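Local coordinates for ricin B-related lectin (Polyporus squamosus, PDB 5MUA), which joins a galactose-binding ricin-type beta-trefoil lectin to a papain-like cysteine protease domain that is activated by calcium and inhibited by E-64, at the interface of chains A and B. Coordinates in Å, arbitrary orientation; residue numbers count along the deposited sequence, not the author numbering. Chains: chain A/B, Ricin B-related lectin.

The interface of chains A and B. Residues chain A 194, 206, 210, 214; chain B 217, 220-221, 224.
A:Val214 and B:Lys221 meet where helix 208-226 of one papain-like domain packs against the same helix of the other, in part of a two-fold symmetric interface. The helix carries the cysteine B:Cys208 at its start, the place of the nucleophile in papain-like proteases. The aliphatic part of B:Lys221 runs across the two methyl groups of A:Val214 at about a right angle. Methyl CG2 of A:Val214 lies 4.0 Å from CG of B:Lys221, and methyl CG1 lies 4.0 Å from its CD. CG1 points away from the backbone N of A:Val214 (chi1 169°), which turns both methyls toward the lysine chain. CG2 also sits over the B:Gly217 backbone, 3.8 Å from its O. B:Gly217 has no side chain, which probably leaves room for the methyl to rest there. The lysine chain bends at chi3 (71°), and its NZ ends 4.3 Å from O of A:Ser194. This is too long for a hydrogen bond, so the amino group merely lies near the end of helix 184-194.

A:Phe206 comes from the loop segment just ahead of helix 208-226. CD1 of its ring meets CB of B:Asn224 at 3.6 Å. B:Asn224 approaches from one side of the ring, displaced past the CG and CD1 rim, with its amide tilted 34° to the ring. Its amide oxygen OD1 lies 3.7 Å from CB of A:Phe206. CB of A:Asp210 covers the opposite face near the rim and backs the phenylalanine from within its own chain.

B:Ala220 places its methyl CB 3.4 Å from OD1 of A:Asp210. A:Asp210 is a calcium-binding residue, and the contact therefore probably places the partner helix close to the metal site. The structure alone does not prove that this dimer forms in solution.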
loop_
_atom_site.group_PDB
_atom_site.type_symbol
_atom_site.label_atom_id
_atom_site.label_comp_id
_atom_site.label_asym_id
_atom_site.label_seq_id
_atom_site.Cartn_x
_atom_site.Cartn_y
_atom_site.Cartn_z
ATOM N N SER A 194 -1.723 0.787 -12.729
ATOM C CA SER A 194 -1.943 0.118 -11.425
ATOM C C SER A 194 -2.886 -1.056 -11.554
ATOM O O SER A 194 -2.850 -1.966 -10.712
ATOM C CB SER A 194 -2.592 1.051 -10.424
ATOM O OG SER A 194 -3.938 1.331 -10.694
ATOM N N PHE A 206 -11.870 -5.821 -0.864
ATOM C CA PHE A 206 -11.128 -4.827 -1.698
ATOM C C PHE A 206 -12.037 -3.643 -1.912
ATOM O O PHE A 206 -12.646 -3.500 -2.943
ATOM C CB PHE A 206 -10.683 -5.424 -3.008
ATOM C CG PHE A 206 -9.469 -4.753 -3.529
ATOM C CD1 PHE A 206 -8.217 -5.066 -3.012
ATOM C CD2 PHE A 206 -9.586 -3.742 -4.408
ATOM C CE1 PHE A 206 -7.069 -4.409 -3.488
ATOM C CE2 PHE A 206 -8.452 -3.080 -4.896
ATOM C CZ PHE A 206 -7.204 -3.407 -4.449
ATOM N N ASP A 210 -8.610 -0.263 0.586
ATOM C CA ASP A 210 -7.692 -0.979 -0.247
ATOM C C ASP A 210 -7.292 -0.189 -1.482
ATOM O O ASP A 210 -6.142 -0.171 -1.813
ATOM C CB ASP A 210 -8.282 -2.329 -0.636
ATOM C CG ASP A 210 -8.558 -3.169 0.618
ATOM O OD1 ASP A 210 -7.587 -3.528 1.305
ATOM O OD2 ASP A 210 -9.693 -3.356 0.939
ATOM N N VAL A 214 -3.397 0.692 -1.751
ATOM C CA VAL A 214 -2.719 0.093 -2.888
ATOM C C VAL A 214 -2.187 1.186 -3.826
ATOM O O VAL A 214 -1.070 1.145 -4.201
ATOM C CB VAL A 214 -3.587 -0.955 -3.578
ATOM C CG1 VAL A 214 -3.018 -1.408 -4.901
ATOM C CG2 VAL A 214 -3.703 -2.159 -2.660
ATOM N N GLY B 217 -0.096 -3.075 1.141
ATOM C CA GLY B 217 -0.810 -3.245 -0.135
ATOM C C GLY B 217 -0.674 -4.593 -0.800
ATOM O O GLY B 217 -1.666 -5.136 -1.431
ATOM N N ALA B 220 -3.124 -6.811 0.809
ATOM C CA ALA B 220 -4.493 -6.506 0.327
ATOM C C ALA B 220 -4.726 -7.130 -1.088
ATOM O O ALA B 220 -5.773 -7.685 -1.371
ATOM C CB ALA B 220 -4.727 -5.014 0.311
ATOM N N LYS B 221 -3.762 -6.996 -1.999
ATOM C CA LYS B 221 -3.909 -7.562 -3.339
ATOM C C LYS B 221 -3.944 -9.069 -3.273
ATOM O O LYS B 221 -4.718 -9.682 -3.995
ATOM C CB LYS B 221 -2.807 -7.078 -4.325
ATOM C CG LYS B 221 -2.801 -5.554 -4.543
ATOM C CD LYS B 221 -1.709 -5.125 -5.532
ATOM C CE LYS B 221 -2.078 -5.578 -6.943
ATOM N NZ LYS B 221 -1.329 -4.973 -8.087
ATOM N N ASN B 224 -7.445 -9.956 -2.333
ATOM C CA ASN B 224 -8.335 -9.826 -3.473
ATOM C C ASN B 224 -8.180 -10.902 -4.517
ATOM O O ASN B 224 -9.145 -11.429 -5.107
ATOM C CB ASN B 224 -8.074 -8.467 -4.129
ATOM C CG ASN B 224 -8.979 -8.231 -5.315
ATOM O OD1 ASN B 224 -10.235 -8.319 -5.218
ATOM N ND2 ASN B 224 -8.345 -7.929 -6.505
#